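Local atomic coordinates of L-Ala-D/L-Glu Epimerase (Escherichia coli, PDB entry 1JPD), a protein that is an epimerase of the enolase superfamily, built from an alpha+beta capping domain and a TIM-like barrel. Residues 2-10 against 65-76; 44-52 against 278-286. All coordinates share one frame; numbering follows the deposited sequence.

Contact 1: residues 2-10 against 65-76; sequences SHMRTVKVF and IMSVVPQLEKGL. Residues 2, 3 of segment 2-10 come from a tag, linker or insertion.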
loop_
_atom_site.group_PDB
_atom_site.type_symbol
_atom_site.label_atom_id
_atom_site.label_comp_id
_atom_site.label_asym_id
_atom_site.label_seq_id
_atom_site.Cartn_x
_atom_site.Cartn_y
_atom_site.Cartn_z
ATOM N N SER A 2 19.355 -9.446 27.760
ATOM C CA SER A 2 20.076 -10.199 26.729
ATOM C C SER A 2 20.171 -9.461 25.384
ATOM O O SER A 2 20.990 -9.815 24.531
ATOM C CB SER A 2 19.406 -11.566 26.524
ATOM O OG SER A 2 20.088 -12.343 25.555
ATOM N N HIS A 3 19.336 -8.438 25.203
ATOM C CA HIS A 3 19.322 -7.655 23.968
ATOM C C HIS A 3 19.179 -6.156 24.246
ATOM O O HIS A 3 18.063 -5.651 24.343
ATOM C CB HIS A 3 18.158 -8.100 23.070
ATOM C CG HIS A 3 18.183 -9.553 22.706
ATOM N ND1 HIS A 3 19.124 -10.096 21.857
ATOM C CD2 HIS A 3 17.373 -10.575 23.070
ATOM C CE1 HIS A 3 18.892 -11.387 21.713
ATOM N NE2 HIS A 3 17.834 -11.704 22.439
ATOM N N MET A 4 20.299 -5.448 24.377
ATOM C CA MET A 4 20.263 -4.003 24.619
ATOM C C MET A 4 20.392 -3.267 23.277
ATOM O O MET A 4 21.194 -3.656 22.429
ATOM C CB MET A 4 21.398 -3.595 25.565
ATOM C CG MET A 4 21.228 -4.083 27.002
ATOM S SD MET A 4 19.738 -3.429 27.802
ATOM C CE MET A 4 20.277 -1.758 28.269
ATOM N N ARG A 5 19.609 -2.207 23.084
ATOM C CA ARG A 5 19.634 -1.472 21.817
ATOM C C ARG A 5 19.657 0.053 21.934
ATOM O O ARG A 5 19.297 0.620 22.963
ATOM C CB ARG A 5 18.408 -1.850 20.981
ATOM C CG ARG A 5 18.160 -3.340 20.791
ATOM C CD ARG A 5 16.707 -3.567 20.404
ATOM N NE ARG A 5 16.382 -4.965 20.136
ATOM C CZ ARG A 5 15.151 -5.463 20.219
ATOM N NH1 ARG A 5 14.144 -4.672 20.566
ATOM N NH2 ARG A 5 14.925 -6.746 19.954
ATOM N N THR A 6 20.073 0.704 20.853
ATOM C CA THR A 6 20.109 2.164 20.778
ATOM C C THR A 6 19.093 2.571 19.700
ATOM O O THR A 6 18.986 1.917 18.659
ATOM C CB THR A 6 21.522 2.681 20.398
ATOM O OG1 THR A 6 21.911 2.152 19.124
ATOM C CG2 THR A 6 22.540 2.258 21.451
ATOM N N VAL A 7 18.343 3.638 19.949
ATOM C CA VAL A 7 17.328 4.081 19.002
ATOM C C VAL A 7 17.568 5.482 18.465
ATOM O O VAL A 7 17.880 6.405 19.216
ATOM C CB VAL A 7 15.916 4.053 19.646
ATOM C CG1 VAL A 7 14.873 4.535 18.652
ATOM C CG2 VAL A 7 15.585 2.649 20.116
ATOM N N LYS A 8 17.425 5.630 17.153
ATOM C CA LYS A 8 17.584 6.922 16.501
ATOM C C LYS A 8 16.321 7.153 15.686
ATOM O O LYS A 8 15.920 6.302 14.884
ATOM C CB LYS A 8 18.804 6.930 15.576
ATOM C CG LYS A 8 20.150 6.939 16.288
ATOM C CD LYS A 8 21.288 6.764 15.287
ATOM C CE LYS A 8 22.632 6.574 15.976
ATOM N NZ LYS A 8 23.687 6.152 15.006
ATOM N N VAL A 9 15.685 8.297 15.913
ATOM C CA VAL A 9 14.468 8.641 15.209
ATOM C C VAL A 9 14.673 9.957 14.495
ATOM O O VAL A 9 15.077 10.944 15.105
ATOM C CB VAL A 9 13.285 8.771 16.194
ATOM C CG1 VAL A 9 12.038 9.251 15.470
ATOM C CG2 VAL A 9 13.016 7.426 16.845
ATOM N N PHE A 10 14.422 9.973 13.194
ATOM C CA PHE A 10 14.572 11.209 12.442
ATOM C C PHE A 10 13.565 11.333 11.306
ATOM O O PHE A 10 13.130 10.346 10.708
ATOM C CB PHE A 10 16.016 11.381 11.938
ATOM C CG PHE A 10 16.551 10.205 11.175
ATOM C CD1 PHE A 10 16.555 10.204 9.786
ATOM C CD2 PHE A 10 17.085 9.109 11.845
ATOM C CE1 PHE A 10 17.083 9.132 9.075
ATOM C CE2 PHE A 10 17.614 8.027 11.139
ATOM C CZ PHE A 10 17.614 8.043 9.753
ATOM N N ILE A 65 6.580 7.042 18.843
ATOM C CA ILE A 65 7.782 6.214 18.835
ATOM C C ILE A 65 8.627 6.474 20.082
ATOM O O ILE A 65 9.035 5.524 20.769
ATOM C CB ILE A 65 8.633 6.441 17.539
ATOM C CG1 ILE A 65 7.789 6.108 16.304
ATOM C CG2 ILE A 65 9.878 5.543 17.555
ATOM C CD1 ILE A 65 8.527 6.194 14.988
ATOM N N MET A 66 8.876 7.749 20.379
ATOM C CA MET A 66 9.663 8.109 21.556
ATOM C C MET A 66 9.037 7.446 22.770
ATOM O O MET A 66 9.719 6.796 23.561
ATOM C CB MET A 66 9.673 9.624 21.783
ATOM C CG MET A 66 10.209 10.461 20.634
ATOM S SD MET A 66 11.748 9.834 19.937
ATOM C CE MET A 66 12.757 9.629 21.410
ATOM N N SER A 67 7.727 7.609 22.901
ATOM C CA SER A 67 6.984 7.048 24.020
ATOM C C SER A 67 7.353 5.600 24.301
ATOM O O SER A 67 7.117 5.101 25.398
ATOM C CB SER A 67 5.484 7.115 23.746
ATOM O OG SER A 67 5.043 5.924 23.115
ATOM N N VAL A 68 7.920 4.914 23.320
ATOM C CA VAL A 68 8.265 3.524 23.544
ATOM C C VAL A 68 9.759 3.233 23.352
ATOM O O VAL A 68 10.182 2.072 23.299
ATOM C CB VAL A 68 7.401 2.602 22.643
ATOM C CG1 VAL A 68 7.903 2.633 21.209
ATOM C CG2 VAL A 68 7.395 1.197 23.200
ATOM N N VAL A 69 10.555 4.295 23.263
ATOM C CA VAL A 69 12.002 4.155 23.112
ATOM C C VAL A 69 12.611 3.400 24.299
ATOM O O VAL A 69 13.411 2.482 24.106
ATOM C CB VAL A 69 12.692 5.532 22.984
ATOM C CG1 VAL A 69 14.200 5.372 23.112
ATOM C CG2 VAL A 69 12.345 6.164 21.640
ATOM N N PRO A 70 12.251 3.786 25.545
ATOM C CA PRO A 70 12.784 3.113 26.735
ATOM C C PRO A 70 12.596 1.600 26.674
ATOM O O PRO A 70 13.524 0.839 26.943
ATOM C CB PRO A 70 11.988 3.746 27.869
ATOM C CG PRO A 70 11.818 5.146 27.396
ATOM C CD PRO A 70 11.438 4.955 25.939
ATOM N N GLN A 71 11.391 1.174 26.313
ATOM C CA GLN A 71 11.067 -0.248 26.209
ATOM C C GLN A 71 11.775 -0.913 25.021
ATOM O O GLN A 71 11.987 -2.127 25.013
ATOM C CB GLN A 71 9.547 -0.415 26.089
ATOM C CG GLN A 71 8.790 0.215 27.248
ATOM C CD GLN A 71 7.729 1.198 26.805
ATOM O OE1 GLN A 71 6.665 0.806 26.329
ATOM N NE2 GLN A 71 8.015 2.486 26.957
ATOM N N LEU A 72 12.134 -0.110 24.021
ATOM C CA LEU A 72 12.833 -0.603 22.832
ATOM C C LEU A 72 14.286 -0.949 23.155
ATOM O O LEU A 72 14.873 -1.832 22.528
ATOM C CB LEU A 72 12.808 0.454 21.721
ATOM C CG LEU A 72 11.603 0.553 20.788
ATOM C CD1 LEU A 72 11.625 1.890 20.078
ATOM C CD2 LEU A 72 11.627 -0.604 19.794
ATOM N N GLU A 73 14.852 -0.240 24.133
ATOM C CA GLU A 73 16.237 -0.436 24.562
ATOM C C GLU A 73 16.443 -1.683 25.430
ATOM O O GLU A 73 17.515 -2.292 25.396
ATOM C CB GLU A 73 16.727 0.809 25.315
ATOM C CG GLU A 73 16.641 2.092 24.496
ATOM C CD GLU A 73 16.946 3.342 25.302
ATOM O OE1 GLU A 73 16.336 3.523 26.378
ATOM O OE2 GLU A 73 17.786 4.153 24.856
ATOM N N LYS A 74 15.426 -2.067 26.200
ATOM C CA LYS A 74 15.534 -3.248 27.054
ATOM C C LYS A 74 15.343 -4.525 26.229
ATOM O O LYS A 74 15.474 -5.633 26.756
ATOM C CB LYS A 74 14.489 -3.220 28.175
ATOM C CG LYS A 74 14.402 -1.927 28.977
ATOM C CD LYS A 74 15.684 -1.593 29.715
ATOM C CE LYS A 74 15.418 -0.539 30.785
ATOM N NZ LYS A 74 14.685 0.647 30.254
ATOM N N GLY A 75 15.010 -4.364 24.945
ATOM C CA GLY A 75 14.831 -5.516 24.067
ATOM C C GLY A 75 13.427 -5.853 23.584
ATOM O O GLY A 75 13.131 -7.025 23.316
ATOM N N LEU A 76 12.570 -4.840 23.457
ATOM C CA LEU A 76 11.190 -5.033 23.006
ATOM C C LEU A 76 11.110 -5.837 21.716
ATOM O O LEU A 76 11.570 -5.384 20.675
ATOM C CB LEU A 76 10.522 -3.679 22.779
ATOM C CG LEU A 76 9.041 -3.727 22.407
ATOM C CD1 LEU A 76 8.248 -4.241 23.600
ATOM C CD2 LEU A 76 8.562 -2.340 22.002
#

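Contact 2: residues 44-52 against 278-286; sequences GTGECTPYP and CMLCTSRAI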
loop_
_atom_site.group_PDB
_atom_site.type_symbol
_atom_site.label_atom_id
_atom_site.label_comp_id
_atom_site.label_asym_id
_atom_site.label_seq_id
_atom_site.Cartn_x
_atom_site.Cartn_y
_atom_site.Cartn_z
ATOM N N GLY A 44 19.096 -1.935 12.430
ATOM C CA GLY A 44 17.795 -2.272 11.877
ATOM C C GLY A 44 17.122 -0.967 11.494
ATOM O O GLY A 44 17.006 -0.063 12.324
ATOM N N THR A 45 16.691 -0.844 10.245
ATOM C CA THR A 45 16.051 0.393 9.823
ATOM C C THR A 45 14.623 0.208 9.350
ATOM O O THR A 45 14.332 -0.645 8.516
ATOM C CB THR A 45 16.863 1.082 8.726
ATOM O OG1 THR A 45 18.174 1.370 9.228
ATOM C CG2 THR A 45 16.193 2.383 8.309
ATOM N N GLY A 46 13.732 1.017 9.902
ATOM C CA GLY A 46 12.332 0.939 9.533
ATOM C C GLY A 46 11.792 2.305 9.167
ATOM O O GLY A 46 12.020 3.283 9.879
ATOM N N GLU A 47 11.087 2.385 8.047
ATOM C CA GLU A 47 10.523 3.650 7.608
ATOM C C GLU A 47 9.000 3.607 7.649
ATOM O O GLU A 47 8.395 2.532 7.630
ATOM C CB GLU A 47 10.983 3.962 6.183
ATOM C CG GLU A 47 10.378 5.221 5.585
ATOM C CD GLU A 47 10.835 5.467 4.164
ATOM O OE1 GLU A 47 12.063 5.521 3.948
ATOM O OE2 GLU A 47 9.974 5.614 3.267
ATOM N N CYS A 48 8.384 4.781 7.723
ATOM C CA CYS A 48 6.932 4.884 7.720
ATOM C C CYS A 48 6.502 6.244 7.177
ATOM O O CYS A 48 7.301 7.187 7.085
ATOM C CB CYS A 48 6.358 4.671 9.125
ATOM S SG CYS A 48 6.496 6.077 10.228
ATOM N N THR A 49 5.234 6.330 6.795
ATOM C CA THR A 49 4.682 7.561 6.253
ATOM C C THR A 49 3.417 7.940 7.003
ATOM O O THR A 49 2.368 7.351 6.776
ATOM C CB THR A 49 4.337 7.404 4.762
ATOM O OG1 THR A 49 5.540 7.149 4.027
ATOM C CG2 THR A 49 3.674 8.668 4.221
ATOM N N PRO A 50 3.504 8.918 7.920
ATOM C CA PRO A 50 2.315 9.334 8.676
ATOM C C PRO A 50 1.140 9.574 7.716
ATOM O O PRO A 50 1.273 10.307 6.720
ATOM C CB PRO A 50 2.785 10.607 9.375
ATOM C CG PRO A 50 4.235 10.315 9.624
ATOM C CD PRO A 50 4.678 9.718 8.306
ATOM N N TYR A 51 0.003 8.949 8.022
ATOM C CA TYR A 51 -1.200 9.044 7.189
ATOM C C TYR A 51 -2.113 10.166 7.660
ATOM O O TYR A 51 -2.855 10.003 8.632
ATOM C CB TYR A 51 -1.960 7.702 7.225
ATOM C CG TYR A 51 -2.877 7.441 6.044
ATOM C CD1 TYR A 51 -2.868 8.273 4.925
ATOM C CD2 TYR A 51 -3.730 6.338 6.032
ATOM C CE1 TYR A 51 -3.686 8.010 3.824
ATOM C CE2 TYR A 51 -4.551 6.067 4.936
ATOM C CZ TYR A 51 -4.521 6.907 3.837
ATOM O OH TYR A 51 -5.313 6.649 2.743
ATOM N N PRO A 52 -2.072 11.324 6.976
ATOM C CA PRO A 52 -2.915 12.462 7.361
ATOM C C PRO A 52 -4.374 12.065 7.581
ATOM O O PRO A 52 -4.951 12.343 8.638
ATOM C CB PRO A 52 -2.743 13.434 6.190
ATOM C CG PRO A 52 -1.331 13.174 5.749
ATOM C CD PRO A 52 -1.262 11.649 5.786
ATOM N N CYS A 278 0.786 0.856 -1.048
ATOM C CA CYS A 278 1.854 1.586 -0.389
ATOM C C CYS A 278 1.449 3.040 -0.363
ATOM O O CYS A 278 0.466 3.423 -0.988
ATOM C CB CYS A 278 3.153 1.461 -1.183
ATOM S SG CYS A 278 3.137 2.461 -2.722
ATOM N N MET A 279 2.209 3.845 0.368
ATOM C CA MET A 279 1.981 5.289 0.446
ATOM C C MET A 279 3.184 5.861 -0.304
ATOM O O MET A 279 3.968 5.098 -0.878
ATOM C CB MET A 279 2.038 5.766 1.897
ATOM C CG MET A 279 1.133 5.030 2.834
ATOM S SD MET A 279 -0.563 5.511 2.588
ATOM C CE MET A 279 -1.323 4.782 3.991
ATOM N N LEU A 280 3.328 7.183 -0.321
ATOM C CA LEU A 280 4.497 7.791 -0.951
ATOM C C LEU A 280 5.621 7.418 0.022
ATOM O O LEU A 280 5.491 7.624 1.225
ATOM C CB LEU A 280 4.338 9.312 -1.041
ATOM C CG LEU A 280 3.353 9.797 -2.104
ATOM C CD1 LEU A 280 3.238 11.305 -2.052
ATOM C CD2 LEU A 280 3.828 9.343 -3.475
ATOM N N CYS A 281 6.715 6.868 -0.489
ATOM C CA CYS A 281 7.799 6.427 0.382
ATOM C C CYS A 281 9.096 6.186 -0.385
ATOM O O CYS A 281 9.145 6.369 -1.598
ATOM C CB CYS A 281 7.374 5.118 1.054
ATOM S SG CYS A 281 6.979 3.802 -0.167
ATOM N N THR A 282 10.143 5.779 0.329
ATOM C CA THR A 282 11.421 5.468 -0.314
ATOM C C THR A 282 11.441 3.952 -0.474
ATOM O O THR A 282 10.545 3.261 0.034
ATOM C CB THR A 282 12.639 5.871 0.542
ATOM O OG1 THR A 282 12.788 4.949 1.626
ATOM C CG2 THR A 282 12.475 7.276 1.087
ATOM N N SER A 283 12.455 3.434 -1.163
ATOM C CA SER A 283 12.553 1.993 -1.374
ATOM C C SER A 283 12.502 1.207 -0.069
ATOM O O SER A 283 12.063 0.056 -0.050
ATOM C CB SER A 283 13.831 1.648 -2.132
ATOM O OG SER A 283 13.780 2.146 -3.457
ATOM N N ARG A 284 12.935 1.831 1.024
ATOM C CA ARG A 284 12.940 1.168 2.321
ATOM C C ARG A 284 11.579 0.601 2.689
ATOM O O ARG A 284 11.484 -0.507 3.208
ATOM C CB ARG A 284 13.410 2.135 3.415
ATOM C CG ARG A 284 14.929 2.344 3.460
ATOM C CD ARG A 284 15.330 3.305 4.572
ATOM N NE ARG A 284 14.624 4.573 4.429
ATOM C CZ ARG A 284 15.147 5.763 4.697
ATOM N NH1 ARG A 284 16.395 5.858 5.138
ATOM N NH2 ARG A 284 14.429 6.860 4.491
ATOM N N ALA A 285 10.523 1.353 2.406
ATOM C CA ALA A 285 9.173 0.907 2.735
ATOM C C ALA A 285 8.669 -0.194 1.809
ATOM O O ALA A 285 7.933 -1.077 2.241
ATOM C CB ALA A 285 8.204 2.091 2.723
ATOM N N ILE A 286 9.058 -0.146 0.538
ATOM C CA ILE A 286 8.621 -1.170 -0.399
ATOM C C ILE A 286 9.286 -2.491 -0.008
ATOM O O ILE A 286 8.612 -3.518 0.119
ATOM C CB ILE A 286 8.990 -0.803 -1.852
ATOM C CG1 ILE A 286 8.418 0.570 -2.202
ATOM C CG2 ILE A 286 8.407 -1.823 -2.808
ATOM C CD1 ILE A 286 6.902 0.668 -1.999
HETATM O O HOH W 1 11.076 0.464 6.015
#

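Contact 1: residues 2-10 against 65-76
Val7 and Val9, alternate residues of strand 6-15, turn their side chains onto residues of helices 58-66 and 69-73. In both, CG1 is anti to the backbone N (chi1 179° in Val7), and CG2 lies beside that nitrogen, where it makes the closer approach. Val7 CG2 comes within 3.9 Å of Leu72 CB, the two side chains crossing at about a right angle, while Val9 CG2 rests 3.7 Å from Ile65 CG2 and the side chain of Met66 runs past it in the opposite direction. Strand 6-15 is an outer strand of the three-stranded antiparallel sheet of the enolase-type N-terminal domain, and the helices pack on one face of that sheet; Leu72 and Ile65 pass the contact on to Leu94 of helix 89-104.

Polar bonds join the chain before the strand to the backbone of residues 73-76. Arg5 N donates to Glu73 O at 3.1 Å, and Met4 CA adds a CH...O contact to the same oxygen. The Arg5 chain extends from CG to NE, bringing NH1 2.7 Å from Leu76 O by a nearly straight bond (170°). This oxygen lies in the guanidinium plane, but the donor stands above the carbonyl plane. Arg5 NE is salt-bridged to Glu39.

Contact 2: residues 44-52 against 278-286
Glu47 reaches from strand 42-48 to the start of helix 283-289, where its two carboxylate oxygens have different partners. OE1 is held in a side-on salt bridge by Arg284, whose NE and NH2 both donate to it, each at 2.8 Å. OE1 lies close to the guanidinium plane, while both nitrogens reach it on the anti side of the carboxylate, tilted out of that plane; the two planes stand 84° apart. OE2 uses its syn lone pair for Thr282 N, 2.9 Å away and almost straight at 176°. Thr282 OG1 is also directed at OE1, although the modelled separation is too short to be trusted in detail. An extended side chain, with CG anti to the backbone N (chi1 176°), carries the carboxylate across.

Further along, Thr49 OG1 donates to Leu280 O at 2.8 Å within the carbonyl plane. Beyond it Met279 CE sits over the centre of the Tyr51 ring, 3.5 Å from the centroid, a CH-pi contact, with SD above the same face as a Met-aromatic contact.

Several second-shell bonds hold these groups. Thr282 is the N-cap, its OG1 accepting from Arg284 N at 3.2 Å; Arg284 NH2 has a second acidic partner in Glu12; and Asp252 takes the N-H of Thr49. A water accepts from Glu47 N and donates weakly to Arg284 O.

These segments join the capping domain to the barrel, whose strand 273-276 leads into 278-286. With a guanidinium and a helix N-terminus both facing it, the buried Glu47 carboxylate is probably favoured in its ionised form.

Both contacts use the three-stranded sheet of the N-terminal domain, but from its two outer strands and on opposite faces. Contact 1 stays within that domain, its centre about 27 Å from that of the chain, and joins strand 6-15 to helices that follow strand 42-48; exposed residues border its aliphatic middle, and backbone carbonyls accept its polar bonds. Contact 2, its centre about 10 Å from that of the chain, crosses between domains and rests on a buried carboxylate held by charge and backbone N-H. The centres of the two contacts lie about 19 Å apart, and their nearest atoms, about 5 Å apart, do not touch. Strand 6-15 runs on from contact 1 toward contact 2.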